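Local coordinates for carboxylesterase (Ferroplasma acidiphilum, PDB 3WJ2), which probably hydrolyses carboxylic ester bonds, using an alpha/beta-hydrolase fold, at residues M6-F11 against I277-H281; F123-F127 against N226-S230; F127-Y131 against A164-C169; L205-I210 against Y250-R254. All coordinates share one frame; numbering follows the deposited sequence.

Interaction 1: residues M6-F11 against I277-H281; sequences MVDPDF and IGMIH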
# COMPACT_ATOMS: atom_id res chain seq x y z
N MET B 6 -12.76 3.51 -0.03
CA MET B 6 -13.31 4.84 0.03
C MET B 6 -13.47 5.47 -1.40
O MET B 6 -13.09 6.62 -1.63
CB MET B 6 -12.42 5.73 0.86
CG MET B 6 -12.42 5.32 2.32
SD MET B 6 -14.02 5.52 3.18
CE MET B 6 -14.23 7.23 3.64
N VAL B 7 -13.99 4.65 -2.31
CA VAL B 7 -14.32 5.15 -3.71
C VAL B 7 -15.20 6.40 -3.57
O VAL B 7 -16.18 6.45 -2.75
CB VAL B 7 -14.97 4.01 -4.51
CG1 VAL B 7 -15.50 4.57 -5.87
CG2 VAL B 7 -13.98 2.88 -4.87
N ASP B 8 -14.97 7.46 -4.35
CA ASP B 8 -15.74 8.72 -4.25
C ASP B 8 -17.25 8.34 -4.54
O ASP B 8 -17.54 7.57 -5.47
CB ASP B 8 -15.25 9.68 -5.39
CG ASP B 8 -15.88 11.02 -5.29
OD1 ASP B 8 -17.18 11.10 -5.30
OD2 ASP B 8 -15.22 12.05 -5.15
N PRO B 9 -18.15 8.80 -3.64
CA PRO B 9 -19.54 8.29 -3.78
C PRO B 9 -20.21 8.72 -5.05
O PRO B 9 -21.24 8.04 -5.44
CB PRO B 9 -20.24 8.85 -2.56
CG PRO B 9 -19.03 8.98 -1.48
CD PRO B 9 -17.86 9.41 -2.35
N ASP B 10 -19.70 9.76 -5.74
CA ASP B 10 -20.14 10.06 -7.10
C ASP B 10 -20.12 8.88 -8.05
O ASP B 10 -20.92 8.84 -9.03
CB ASP B 10 -19.39 11.24 -7.74
CG ASP B 10 -19.63 12.55 -7.06
OD1 ASP B 10 -20.61 12.73 -6.30
OD2 ASP B 10 -18.86 13.48 -7.34
N PHE B 11 -19.29 7.87 -7.83
CA PHE B 11 -19.27 6.70 -8.74
C PHE B 11 -20.23 5.56 -8.34
O PHE B 11 -20.22 4.54 -8.98
CB PHE B 11 -17.84 6.11 -8.82
CG PHE B 11 -16.86 7.11 -9.37
CD1 PHE B 11 -16.97 7.52 -10.70
CD2 PHE B 11 -15.82 7.60 -8.57
CE1 PHE B 11 -16.07 8.48 -11.28
CE2 PHE B 11 -14.90 8.60 -9.10
CZ PHE B 11 -15.03 8.99 -10.46
N ILE B 277 -7.33 10.74 -5.90
CA ILE B 277 -7.77 10.05 -4.65
C ILE B 277 -9.27 9.75 -4.79
O ILE B 277 -10.06 10.62 -5.18
CB ILE B 277 -7.41 10.92 -3.49
CG1 ILE B 277 -5.87 10.90 -3.33
CG2 ILE B 277 -8.02 10.29 -2.16
CD1 ILE B 277 -5.39 12.13 -2.51
N GLY B 278 -9.62 8.51 -4.53
CA GLY B 278 -11.04 8.09 -4.67
C GLY B 278 -11.50 7.84 -6.06
O GLY B 278 -12.70 7.55 -6.27
N MET B 279 -10.66 8.00 -7.09
CA MET B 279 -11.14 7.81 -8.45
C MET B 279 -11.05 6.35 -8.95
O MET B 279 -10.31 5.52 -8.36
CB MET B 279 -10.26 8.64 -9.42
CG MET B 279 -10.25 10.13 -9.08
SD MET B 279 -11.92 10.80 -9.61
CE MET B 279 -12.60 11.31 -8.03
N ILE B 280 -11.86 6.02 -9.98
CA ILE B 280 -11.91 4.67 -10.55
C ILE B 280 -11.53 4.75 -12.06
O ILE B 280 -11.41 5.87 -12.64
CB ILE B 280 -13.33 4.04 -10.44
CG1 ILE B 280 -14.35 4.97 -11.11
CG2 ILE B 280 -13.61 3.72 -8.96
CD1 ILE B 280 -15.66 4.12 -11.32
N HIS B 281 -11.32 3.61 -12.71
CA HIS B 281 -11.01 3.62 -14.15
C HIS B 281 -12.14 4.29 -14.92
O HIS B 281 -13.31 4.16 -14.54
CB HIS B 281 -10.82 2.20 -14.68
CG HIS B 281 -10.00 2.19 -15.96
ND1 HIS B 281 -10.51 2.05 -17.24
CD2 HIS B 281 -8.66 2.30 -16.09
CE1 HIS B 281 -9.52 2.06 -18.10
NE2 HIS B 281 -8.39 2.19 -17.45
O HOH W 1 -12.50 11.13 -3.47
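The F11 ring carries I280 on one face and M279 at its edge. CG1 of I280 lies 3.7 Å from the F11 ring centroid, 11° off the normal, a CH-pi contact over the middle of the ring; the two side chains run antiparallel past one another, and I280 CD1 also meets F11 CD1 and CG. With CG1 of I280 set between its backbone N and carbonyl carbon (chi1 56°), the other branch is left for V7, whose CG1 is 3.7 Å from I280 CG2. In the ring plane, M279 SD stands 3.7 Å from F11 CZ, a Met-aromatic contact. The M279 chain bends twice to bring its sulfur back to the ring, although its CB points away. G278 O also borders the ring edge, near F11 CE2. The loop before helix 12-20 is thereby laid against the end of strand 271-280, the last strand of the alpha/beta-hydrolase sheet. One backbone bond fixes it: D8 N donates to a lone pair of G278 O over 3.0 Å, almost straight at 171°. Phi of G278 is positive, which favours glycine, and a side chain there would point at the M6-D8 backbone and probably crowd it. D8 OD1 accepts D10 N through its anti lone pair over 2.9 Å, an Asx turn, while D8 OD2 forms a salt bridge with R265 of a second subunit.

Interaction 2: residues F123-F127 against N226-S230; sequences FPDAF and NPYFS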
# COMPACT_ATOMS: atom_id res chain seq x y z
N PHE B 123 -3.79 -6.01 -33.08
CA PHE B 123 -2.45 -5.42 -33.04
C PHE B 123 -1.64 -5.97 -34.16
O PHE B 123 -1.67 -7.21 -34.45
CB PHE B 123 -1.78 -5.79 -31.69
CG PHE B 123 -0.38 -5.27 -31.56
CD1 PHE B 123 -0.13 -3.95 -31.25
CD2 PHE B 123 0.71 -6.11 -31.91
CE1 PHE B 123 1.13 -3.41 -31.13
CE2 PHE B 123 2.07 -5.60 -31.79
CZ PHE B 123 2.30 -4.28 -31.44
N PRO B 124 -0.93 -5.11 -34.90
CA PRO B 124 -0.58 -3.72 -34.60
C PRO B 124 -1.44 -2.68 -35.32
O PRO B 124 -0.96 -1.55 -35.41
CB PRO B 124 0.88 -3.62 -35.11
CG PRO B 124 0.83 -4.39 -36.47
CD PRO B 124 -0.03 -5.65 -36.00
N ASP B 125 -2.68 -3.01 -35.76
CA ASP B 125 -3.39 -2.02 -36.56
C ASP B 125 -3.64 -0.67 -35.79
O ASP B 125 -3.36 0.37 -36.32
CB ASP B 125 -4.75 -2.58 -37.10
CG ASP B 125 -4.53 -3.72 -38.15
OD1 ASP B 125 -3.36 -3.94 -38.57
OD2 ASP B 125 -5.52 -4.40 -38.54
N ALA B 126 -4.20 -0.72 -34.56
CA ALA B 126 -4.52 0.59 -33.88
C ALA B 126 -3.21 1.31 -33.64
O ALA B 126 -3.18 2.54 -33.68
CB ALA B 126 -5.19 0.29 -32.54
N PHE B 127 -2.21 0.53 -33.23
CA PHE B 127 -0.93 1.19 -32.97
C PHE B 127 -0.40 1.90 -34.23
O PHE B 127 0.08 3.04 -34.17
CB PHE B 127 0.09 0.11 -32.47
CG PHE B 127 1.48 0.63 -32.46
CD1 PHE B 127 1.93 1.56 -31.52
CD2 PHE B 127 2.32 0.27 -33.54
CE1 PHE B 127 3.24 2.09 -31.60
CE2 PHE B 127 3.62 0.83 -33.64
CZ PHE B 127 4.08 1.75 -32.67
N ASN B 226 6.61 -7.06 -27.41
CA ASN B 226 6.58 -5.98 -28.22
C ASN B 226 6.27 -4.77 -27.32
O ASN B 226 5.11 -4.63 -26.80
CB ASN B 226 5.47 -6.17 -29.23
CG ASN B 226 5.70 -5.40 -30.41
OD1 ASN B 226 5.47 -5.93 -31.53
ND2 ASN B 226 6.18 -4.18 -30.31
N PRO B 227 7.28 -3.94 -27.20
CA PRO B 227 7.10 -2.68 -26.48
C PRO B 227 6.03 -1.82 -27.10
O PRO B 227 5.58 -0.91 -26.41
CB PRO B 227 8.43 -1.96 -26.64
CG PRO B 227 9.43 -3.02 -27.03
CD PRO B 227 8.65 -4.00 -27.81
N TYR B 228 5.68 -2.02 -28.36
CA TYR B 228 4.60 -1.16 -28.94
C TYR B 228 3.23 -1.67 -28.60
O TYR B 228 2.22 -0.97 -28.83
CB TYR B 228 4.76 -1.10 -30.48
CG TYR B 228 6.15 -0.49 -30.91
CD1 TYR B 228 6.92 0.28 -30.00
CD2 TYR B 228 6.70 -0.77 -32.18
CE1 TYR B 228 8.17 0.80 -30.36
CE2 TYR B 228 7.91 -0.20 -32.54
CZ TYR B 228 8.64 0.55 -31.66
OH TYR B 228 9.88 0.99 -32.08
N PHE B 229 3.14 -2.89 -28.03
CA PHE B 229 1.90 -3.39 -27.45
C PHE B 229 1.90 -3.03 -25.96
O PHE B 229 0.90 -2.58 -25.41
CB PHE B 229 1.76 -4.96 -27.55
CG PHE B 229 0.44 -5.52 -27.04
CD1 PHE B 229 -0.49 -5.99 -27.92
CD2 PHE B 229 0.05 -5.42 -25.65
CE1 PHE B 229 -1.75 -6.55 -27.47
CE2 PHE B 229 -1.19 -5.96 -25.21
CZ PHE B 229 -2.11 -6.51 -26.16
N SER B 230 3.04 -3.24 -25.28
CA SER B 230 3.15 -2.98 -23.83
C SER B 230 4.40 -2.14 -23.61
O SER B 230 5.55 -2.68 -23.53
CB SER B 230 3.29 -4.26 -22.92
OG SER B 230 2.08 -5.11 -22.95
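F229 turns its edge to one face of the F123 ring, an edge-to-face pair with centroids 5.4 Å apart and planes at 67°; the closest atoms are F229 CD1 and F123 CG, 3.7 Å apart. The second aromatic pair is different: the rings of F127 and Y228 are nearly parallel, at 13°, but slid so far that they barely overlap, with F127 CZ 3.5 Å from Y228 CG. What lies over the centre of the F127 ring is instead Y228 CB, a CH-pi contact at 3.7 Å from the centroid. F229 CB makes a similar contact, nearer the rim of F123, and P124 CB covers the opposite F123 face. CG of F127 is anti to its backbone N (chi1 168°), which swings the ring from the first turn of the helix over to Y228. The segments belong to the alpha/beta-hydrolase domain: 123-127 holds a cis peptide before P124, which takes the N-cap position of helix 125-139. Segment 226-230 is part of the loop between helix 207-217 and strand 243-248. An alanine at F127 would leave Y228 CB and CG without the ring they rest on, and is likely to let the tyrosine shift. Within the loop, N226 O accepts both F229 N and S230 N, each at 2.9 Å, closing the turn that presents Y228 and F229; outward, Y228 OH bonds to D171 and F229 O to N160, both on helix 157-172.

Interaction 3: residues F127-Y131 against A164-C169; sequences FNDAY and ALCLKC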
# COMPACT_ATOMS: atom_id res chain seq x y z
N PHE B 127 -2.21 0.53 -33.23
CA PHE B 127 -0.93 1.19 -32.97
C PHE B 127 -0.40 1.90 -34.23
O PHE B 127 0.08 3.04 -34.17
CB PHE B 127 0.09 0.11 -32.47
CG PHE B 127 1.48 0.63 -32.46
CD1 PHE B 127 1.93 1.56 -31.52
CD2 PHE B 127 2.32 0.27 -33.54
CE1 PHE B 127 3.24 2.09 -31.60
CE2 PHE B 127 3.62 0.83 -33.64
CZ PHE B 127 4.08 1.75 -32.67
N ASN B 128 -0.38 1.19 -35.38
CA ASN B 128 0.05 1.80 -36.61
C ASN B 128 -0.85 2.99 -37.00
O ASN B 128 -0.36 3.97 -37.53
CB ASN B 128 0.03 0.74 -37.73
CG ASN B 128 1.18 -0.27 -37.61
OD1 ASN B 128 2.23 -0.02 -36.92
ND2 ASN B 128 1.00 -1.44 -38.29
N ASP B 129 -2.16 2.89 -36.68
CA ASP B 129 -3.03 4.01 -36.93
C ASP B 129 -2.61 5.24 -36.10
O ASP B 129 -2.64 6.40 -36.59
CB ASP B 129 -4.47 3.63 -36.63
CG ASP B 129 -5.02 2.64 -37.59
OD1 ASP B 129 -4.40 2.36 -38.65
OD2 ASP B 129 -6.11 2.08 -37.31
N ALA B 130 -2.31 5.04 -34.84
CA ALA B 130 -1.87 6.12 -33.94
C ALA B 130 -0.54 6.74 -34.43
O ALA B 130 -0.43 7.96 -34.63
CB ALA B 130 -1.85 5.60 -32.44
N TYR B 131 0.47 5.88 -34.69
CA TYR B 131 1.75 6.38 -35.14
C TYR B 131 1.70 7.03 -36.49
O TYR B 131 2.21 8.18 -36.66
CB TYR B 131 2.69 5.21 -35.21
CG TYR B 131 4.10 5.55 -35.74
CD1 TYR B 131 5.08 6.01 -34.86
CD2 TYR B 131 4.43 5.36 -37.11
CE1 TYR B 131 6.39 6.28 -35.31
CE2 TYR B 131 5.77 5.61 -37.57
CZ TYR B 131 6.70 6.08 -36.65
OH TYR B 131 8.03 6.35 -37.03
N ALA B 164 2.89 4.35 -26.68
CA ALA B 164 3.62 3.45 -27.59
C ALA B 164 4.12 4.16 -28.83
O ALA B 164 5.23 3.88 -29.28
CB ALA B 164 2.71 2.33 -27.96
N LEU B 165 3.33 5.09 -29.36
CA LEU B 165 3.76 5.72 -30.61
C LEU B 165 4.99 6.57 -30.27
O LEU B 165 5.90 6.66 -31.13
CB LEU B 165 2.63 6.52 -31.33
CG LEU B 165 2.26 7.86 -30.70
CD1 LEU B 165 3.08 8.96 -31.32
CD2 LEU B 165 0.79 8.14 -31.09
N CYS B 166 5.08 7.15 -29.06
CA CYS B 166 6.25 7.97 -28.67
C CYS B 166 7.47 7.09 -28.65
O CYS B 166 8.52 7.51 -29.16
CB CYS B 166 6.08 8.62 -27.33
SG CYS B 166 4.79 9.95 -27.45
N LEU B 167 7.33 5.88 -28.14
CA LEU B 167 8.49 4.96 -28.09
C LEU B 167 8.96 4.67 -29.52
O LEU B 167 10.17 4.62 -29.80
CB LEU B 167 8.07 3.61 -27.50
CG LEU B 167 8.08 3.60 -26.00
CD1 LEU B 167 7.48 2.31 -25.51
CD2 LEU B 167 9.64 3.65 -25.42
N LYS B 168 8.04 4.46 -30.46
CA LYS B 168 8.49 4.15 -31.85
C LYS B 168 9.12 5.39 -32.52
O LYS B 168 10.13 5.26 -33.31
CB LYS B 168 7.30 3.61 -32.68
CG LYS B 168 7.77 3.25 -34.12
CD LYS B 168 6.75 2.51 -34.95
CE LYS B 168 7.25 2.57 -36.48
NZ LYS B 168 6.26 1.57 -37.17
N CYS B 169 8.61 6.59 -32.28
CA CYS B 169 9.25 7.85 -32.77
C CYS B 169 10.65 7.89 -32.22
O CYS B 169 11.59 8.17 -33.03
CB CYS B 169 8.50 9.13 -32.30
SG CYS B 169 6.85 9.30 -33.06
O HOH W 2 3.67 2.27 -37.27
O HOH W 3 10.15 5.24 -36.09
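Two helices of the alpha/beta-hydrolase domain cross here: 125-139 and 157-172, the latter following the probable nucleophile elbow. The axes of segments 127-131 and 164-169 approach to 9.4 Å, crossing at -66°, near enough for L165 CB to lie 4.1 Å from Y131 CB. Toward the sheet, L165 CD2 meets A130 CB, and both side chains touch Y82 of strand 78-82. F127 enters edge-on: CE1 packs on A164 CB, and CZ meets K168 CD at 3.6 Å. Y131 and K168 give the contact its character. The lysine, extended from chi1 to chi4, runs across the tyrosine at about a right angle, with CE 3.7 Å from the Y131 ring centroid over one face and NZ at 4.4 Å, 25° off the normal, in a cation-pi contact. At the edge of the Y131 ring L165 O lies in plane, while C169 SG sits obliquely beside CE1, a sulfur-aromatic contact. A serine in place of Y131 would remove the ring face under K168, and the lysine's CE and NZ would probably lose that support, with the water on K168 O losing the phenol. Waters bind the polar ends. One donates to N128 OD1 and accepts from K168 NZ, 2.7 Å away. The other donates to K168 O and lies 2.6 Å from Y131 OH, so the phenol is linked to the same lysine whose CE covers its ring.

Interaction 4: residues L205-I210 against Y250-R254; sequences LTGKMI and YDPLR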
# COMPACT_ATOMS: atom_id res chain seq x y z
N LEU B 205 -14.03 -1.89 -14.16
CA LEU B 205 -13.11 -2.60 -15.06
C LEU B 205 -12.67 -3.81 -14.32
O LEU B 205 -11.95 -3.69 -13.33
CB LEU B 205 -11.95 -1.70 -15.44
CG LEU B 205 -10.80 -2.34 -16.19
CD1 LEU B 205 -11.30 -2.90 -17.56
CD2 LEU B 205 -9.66 -1.30 -16.31
N THR B 206 -13.10 -5.01 -14.70
CA THR B 206 -12.76 -6.18 -13.99
C THR B 206 -11.54 -6.88 -14.56
O THR B 206 -11.18 -6.64 -15.71
CB THR B 206 -13.91 -7.22 -14.01
OG1 THR B 206 -14.19 -7.59 -15.36
CG2 THR B 206 -15.19 -6.64 -13.50
N GLY B 207 -10.99 -7.81 -13.79
CA GLY B 207 -9.90 -8.71 -14.26
C GLY B 207 -10.24 -9.52 -15.49
O GLY B 207 -9.47 -9.59 -16.49
N LYS B 208 -11.43 -10.09 -15.48
CA LYS B 208 -11.94 -10.88 -16.60
C LYS B 208 -12.08 -10.03 -17.84
O LYS B 208 -11.71 -10.47 -18.91
CB LYS B 208 -13.28 -11.51 -16.29
CG LYS B 208 -13.09 -12.69 -15.33
CD LYS B 208 -14.47 -13.15 -14.89
CE LYS B 208 -15.03 -14.06 -15.96
NZ LYS B 208 -16.24 -14.75 -15.46
N MET B 209 -12.58 -8.80 -17.67
CA MET B 209 -12.67 -7.94 -18.89
C MET B 209 -11.31 -7.50 -19.41
O MET B 209 -11.11 -7.38 -20.64
CB MET B 209 -13.56 -6.72 -18.61
CG MET B 209 -15.01 -7.18 -18.64
SD MET B 209 -15.49 -8.07 -20.24
CE MET B 209 -15.19 -6.71 -21.42
N ILE B 210 -10.36 -7.20 -18.49
CA ILE B 210 -9.02 -6.81 -18.94
C ILE B 210 -8.48 -7.95 -19.81
O ILE B 210 -7.89 -7.70 -20.86
CB ILE B 210 -8.09 -6.53 -17.75
CG1 ILE B 210 -8.51 -5.23 -17.10
CG2 ILE B 210 -6.61 -6.41 -18.21
CD1 ILE B 210 -7.82 -4.95 -15.64
N TYR B 250 -8.42 3.70 -7.30
CA TYR B 250 -9.07 2.38 -7.20
C TYR B 250 -9.27 1.77 -8.56
O TYR B 250 -10.35 1.78 -9.12
CB TYR B 250 -10.44 2.67 -6.53
CG TYR B 250 -10.30 3.07 -5.04
CD1 TYR B 250 -9.77 2.18 -4.14
CD2 TYR B 250 -10.71 4.29 -4.62
CE1 TYR B 250 -9.64 2.58 -2.76
CE2 TYR B 250 -10.68 4.68 -3.29
CZ TYR B 250 -10.12 3.80 -2.38
OH TYR B 250 -10.10 4.14 -1.04
N ASP B 251 -8.18 1.39 -9.16
CA ASP B 251 -8.23 0.98 -10.61
C ASP B 251 -7.20 -0.12 -10.74
O ASP B 251 -6.03 0.03 -10.32
CB ASP B 251 -7.83 2.23 -11.45
CG ASP B 251 -7.65 1.93 -12.94
OD1 ASP B 251 -7.66 0.85 -13.44
OD2 ASP B 251 -7.53 3.00 -13.61
N PRO B 252 -7.58 -1.27 -11.29
CA PRO B 252 -6.57 -2.37 -11.47
C PRO B 252 -5.31 -1.97 -12.26
O PRO B 252 -4.23 -2.53 -12.08
CB PRO B 252 -7.33 -3.51 -12.11
CG PRO B 252 -8.63 -2.85 -12.66
CD PRO B 252 -8.89 -1.60 -11.92
N LEU B 253 -5.45 -0.99 -13.19
CA LEU B 253 -4.34 -0.57 -14.04
C LEU B 253 -3.34 0.38 -13.38
O LEU B 253 -2.38 0.80 -13.99
CB LEU B 253 -4.88 0.19 -15.29
CG LEU B 253 -5.69 -0.73 -16.14
CD1 LEU B 253 -5.95 -0.02 -17.55
CD2 LEU B 253 -5.23 -2.12 -16.34
N ARG B 254 -3.59 0.83 -12.13
CA ARG B 254 -2.87 1.90 -11.50
C ARG B 254 -1.37 1.59 -11.28
O ARG B 254 -0.53 2.43 -11.55
CB ARG B 254 -3.52 2.17 -10.12
CG ARG B 254 -2.84 3.27 -9.27
CD ARG B 254 -3.35 3.18 -7.81
NE ARG B 254 -2.63 2.07 -7.19
CZ ARG B 254 -2.92 1.68 -5.94
NH1 ARG B 254 -4.01 2.15 -5.30
NH2 ARG B 254 -2.21 0.70 -5.39
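L205 and I210 pack on P252 and L253 through apolar side chains. L205 reaches out with one methyl: its CD2 lies 4.0 Å from L253 CG and 4.1 Å from P252 CG, and its side chain crosses L253 at about a right angle and P252 at a slant. I210, one turn into its helix, brings CD1 down beside the same two residues, 3.7 Å from P252 CG and 3.9 Å from L253 CD2. CG1 of I210 is anti to the carbonyl carbon (chi1 -72°) and the chain runs on extended, which carries that terminal methyl to the proline ring. The P252 ring thus receives I210 at CB and CG, while L205 O approaches CG from the backbone at 3.5 Å. D251 and P252 follow strand 243-248 of the alpha/beta-hydrolase sheet, where the acid of the catalytic triad is expected in this family; D251 touches H281, and H281 touches S156, consistent with that arrangement. Hydrogen bonds within each segment shape both. D251 OD1 accepts L253 N over 2.9 Å, met from well above the carboxylate plane (53° out of it), and the backbone bond from R254 N to D251 O closes a type I turn that leads into helix 254-266. D251 OD2 is held by N248. In the other segment T206 is the N-cap of helix 207-217, its OG1 accepting M209 N over 3.1 Å, and this sets the first turn that presents I210.

Interactions 2 and 3 form one cluster, with centres 8 Å apart: they share F127 and helix 125-139, and Y228 of the loop in interaction 2 also packs on helix 157-172. Interactions 1 and 4 form another, centres 14 Å apart, joined by backbone pairing of M279 with Y250 and a probable bond from M6 N to Y250 OH; H281 lies against D251 and L253. Centres of interactions 1 and 3 are 31 Å apart, on opposite sides of the chain's centre. Along the chain, interaction 1 closes a loop holding the other three; interactions 2 and 4 cross. Interaction 1 lays the N-terminal segment on the end of strand 271-280, just before H281, which with D251 of interaction 4 probably belongs to the catalytic triad.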